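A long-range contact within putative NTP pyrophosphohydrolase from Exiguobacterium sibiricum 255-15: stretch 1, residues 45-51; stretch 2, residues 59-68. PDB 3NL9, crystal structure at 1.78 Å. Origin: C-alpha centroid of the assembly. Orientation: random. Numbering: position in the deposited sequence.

Stretch 1 45-51: AVVEFLH
Stretch 2 (59-68) EFLAAIETFK

Residues 45-51 and 59-68 of this putative NTP pyrophosphohydrolase belong to two helices of the same chain, both extending beyond the stretches at either end. They run nearly antiparallel, with 152° between their N-to-C directions and a closest axial approach of 10.0 Å. The register is set by His51 opposite Phe60, with CA atoms 5.9 Å apart, and by Val46 opposite Phe67, with CA atoms 8.2 Å apart; the backbones are therefore closer at the His51 end. Phi and psi stay near -65° and -42° through the second helix. The first contains a wider pi-type turn at 45-48, where Val46 departs to -107°/-64°, before Leu50 N and His51 N bond to Val46 O and Val47 O, each at 2.9 Å. In the second helix, every backbone N from Ala63 to Lys68 bonds to the O four residues earlier, as in Ala63 N to Glu59 O at 3.0 Å and Lys68 N to Ile64 O at 2.9 Å.

No hydrogen bond or salt bridge links the stretches; the interface is apolar and aromatic, burying 380 Å² summed over both sides. Its centre is a knob-into-hole arrangement. Leu50 points toward the second helix in an m,t rotamer (chi1 -69°, chi2 -176°) and sits among Phe60, Ala63, Ile64 and Phe67. Its CD1 lies 4.5 Å from Ala63 CB, 4.2 Å from Ile64 CD1 and 4.3 Å from Phe67 CB, while Leu50 CB is 4.1 Å from Phe60 CE1. A single methyl, CD1, thus meets Ala63, Ile64 and Phe67, and beside the short methyl of Ala63, Leu50 CD1 lies 4.2 Å from Ala63 O. Ile64 starts sideways, but its m,m conformation (-75°, -69°) brings the end of the side chain nearer.

Aromatic contacts flank this knob. Phe60, chi1 173° and chi2 53°, points toward the first helix and loses 82 Å² to it. The edge of the His51 ring is directed at the face of Phe60, with centroids 5.2 Å apart and planes at 81°. His51 itself is t, with chi2 -83°, and its CB also lies over that face, 4.1 Å from the Phe60 ring centroid and 28° off the normal. The Phe60 ring packs close to the backbone of the first helix as well: Phe60 CE1 is 3.4 Å from His51 N and 3.9 Å from Val47 O. Val47, sideways with chi1 180°, adds a looser contact from CG1 to Phe60 CZ at 4.4 Å. Both imidazole nitrogens are hydrogen-bonded outside the two stretches, so this polar ring can be buried with its bonding capacity met.

At the other end, Phe67 (chi1 170°, chi2 79°) presents a ring face to Val46. With chi1 at -179°, Val46 places CG1 3.5 Å from the Phe67 ring centroid, only 2° off the normal, and CG2 3.6 Å from Phe67 CE1.

The charged side chains take no part: Glu48 points away, and Lys68 NZ forms a salt bridge with Glu65 OE2 at 2.9 Å, within its own helix.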

# COMPACT_ATOMS: atom_id res chain seq x y z
N ALA A 45 1.08 3.30 6.13
CA ALA A 45 0.31 4.11 5.15
C ALA A 45 -0.66 5.09 5.82
O ALA A 45 -1.02 6.10 5.21
CB ALA A 45 -0.46 3.23 4.20
N VAL A 46 -1.09 4.77 7.04
CA VAL A 46 -2.04 5.66 7.76
C VAL A 46 -1.33 6.40 8.90
O VAL A 46 -1.26 7.61 8.87
CB VAL A 46 -3.28 4.90 8.28
CG1 VAL A 46 -4.26 5.86 9.00
CG2 VAL A 46 -3.97 4.14 7.12
N VAL A 47 -0.85 5.68 9.91
CA VAL A 47 -0.43 6.34 11.16
C VAL A 47 0.87 7.13 10.95
O VAL A 47 0.88 8.34 11.17
CB VAL A 47 -0.30 5.35 12.36
CG1 VAL A 47 0.15 6.10 13.63
CG2 VAL A 47 -1.65 4.60 12.61
N GLU A 48 1.94 6.47 10.49
CA GLU A 48 3.22 7.18 10.31
C GLU A 48 3.10 8.26 9.25
O GLU A 48 3.61 9.36 9.43
CB GLU A 48 4.39 6.25 9.90
CG GLU A 48 4.70 5.18 10.90
CD GLU A 48 5.51 5.71 12.10
OE1 GLU A 48 6.15 6.78 11.99
OE2 GLU A 48 5.49 5.02 13.15
N PHE A 49 2.42 7.95 8.14
CA PHE A 49 2.19 8.92 7.06
C PHE A 49 1.45 10.18 7.57
O PHE A 49 1.81 11.34 7.22
CB PHE A 49 1.42 8.22 5.93
CG PHE A 49 1.01 9.11 4.82
CD1 PHE A 49 1.93 9.47 3.84
CD2 PHE A 49 -0.29 9.60 4.74
CE1 PHE A 49 1.54 10.31 2.79
CE2 PHE A 49 -0.67 10.46 3.70
CZ PHE A 49 0.24 10.81 2.74
N LEU A 50 0.40 9.97 8.36
CA LEU A 50 -0.39 11.10 8.89
C LEU A 50 0.35 11.90 9.97
O LEU A 50 0.20 13.11 10.08
CB LEU A 50 -1.79 10.63 9.37
CG LEU A 50 -2.74 10.18 8.25
CD1 LEU A 50 -4.17 9.80 8.73
CD2 LEU A 50 -2.77 11.28 7.18
N HIS A 51 1.12 11.21 10.79
CA HIS A 51 1.89 11.87 11.83
C HIS A 51 2.95 12.73 11.15
O HIS A 51 3.12 13.89 11.48
CB HIS A 51 2.55 10.87 12.76
CG HIS A 51 3.39 11.49 13.83
ND1 HIS A 51 4.69 11.89 13.62
CD2 HIS A 51 3.12 11.76 15.13
CE1 HIS A 51 5.19 12.39 14.74
NE2 HIS A 51 4.25 12.32 15.67
N GLU A 59 -3.73 18.82 14.99
CA GLU A 59 -3.83 18.42 13.56
C GLU A 59 -3.91 16.93 13.42
O GLU A 59 -4.73 16.38 12.67
CB GLU A 59 -2.58 18.87 12.75
CG GLU A 59 -2.59 20.34 12.40
CD GLU A 59 -1.70 20.71 11.24
OE1 GLU A 59 -0.70 19.99 10.92
OE2 GLU A 59 -2.00 21.75 10.63
N PHE A 60 -3.00 16.27 14.11
CA PHE A 60 -2.78 14.86 13.91
C PHE A 60 -4.01 14.07 14.38
O PHE A 60 -4.51 13.20 13.67
CB PHE A 60 -1.50 14.44 14.61
CG PHE A 60 -1.28 12.98 14.61
CD1 PHE A 60 -1.30 12.28 13.43
CD2 PHE A 60 -1.03 12.30 15.80
CE1 PHE A 60 -1.09 10.93 13.40
CE2 PHE A 60 -0.83 10.93 15.79
CZ PHE A 60 -0.86 10.25 14.60
N LEU A 61 -4.50 14.41 15.56
CA LEU A 61 -5.68 13.78 16.11
C LEU A 61 -6.92 14.03 15.23
O LEU A 61 -7.72 13.10 15.02
CB LEU A 61 -5.90 14.23 17.57
CG LEU A 61 -4.92 13.63 18.58
CD1 LEU A 61 -5.27 14.02 20.03
CD2 LEU A 61 -4.86 12.10 18.37
N ALA A 62 -7.07 15.25 14.69
CA ALA A 62 -8.22 15.54 13.82
C ALA A 62 -8.15 14.68 12.55
O ALA A 62 -9.17 14.19 12.08
CB ALA A 62 -8.31 17.05 13.47
N ALA A 63 -6.93 14.44 12.04
CA ALA A 63 -6.72 13.66 10.82
C ALA A 63 -7.02 12.18 11.10
O ALA A 63 -7.67 11.50 10.29
CB ALA A 63 -5.26 13.83 10.32
N ILE A 64 -6.57 11.70 12.27
CA ILE A 64 -6.81 10.31 12.66
C ILE A 64 -8.32 10.09 12.83
O ILE A 64 -8.84 9.12 12.32
CB ILE A 64 -5.99 9.91 13.92
CG1 ILE A 64 -4.50 9.69 13.55
CG2 ILE A 64 -6.59 8.70 14.61
CD1 ILE A 64 -4.15 8.48 12.69
N GLU A 65 -9.02 10.99 13.50
CA GLU A 65 -10.48 10.83 13.65
C GLU A 65 -11.24 10.85 12.32
O GLU A 65 -12.16 10.07 12.12
CB GLU A 65 -11.03 11.89 14.62
CG GLU A 65 -10.57 11.63 16.06
CD GLU A 65 -11.04 10.28 16.58
OE1 GLU A 65 -12.23 9.94 16.35
OE2 GLU A 65 -10.22 9.55 17.18
N THR A 66 -10.81 11.70 11.40
CA THR A 66 -11.41 11.75 10.07
C THR A 66 -11.20 10.44 9.33
O THR A 66 -12.13 9.94 8.67
CB THR A 66 -10.86 12.93 9.28
OG1 THR A 66 -11.18 14.13 9.97
CG2 THR A 66 -11.44 12.98 7.85
N PHE A 67 -9.98 9.89 9.47
CA PHE A 67 -9.64 8.57 8.93
C PHE A 67 -10.54 7.51 9.51
O PHE A 67 -11.11 6.70 8.75
CB PHE A 67 -8.17 8.17 9.21
CG PHE A 67 -7.88 6.73 8.86
CD1 PHE A 67 -7.66 6.35 7.54
CD2 PHE A 67 -7.91 5.74 9.84
CE1 PHE A 67 -7.43 5.03 7.21
CE2 PHE A 67 -7.71 4.40 9.50
CZ PHE A 67 -7.50 4.04 8.19
N LYS A 68 -10.66 7.49 10.84
CA LYS A 68 -11.49 6.48 11.51
C LYS A 68 -12.94 6.51 11.07
O LYS A 68 -13.57 5.45 10.98
CB LYS A 68 -11.39 6.60 13.03
CG LYS A 68 -10.04 6.07 13.52
CD LYS A 68 -9.54 6.72 14.79
CE LYS A 68 -10.00 6.03 16.03
NZ LYS A 68 -9.45 6.74 17.24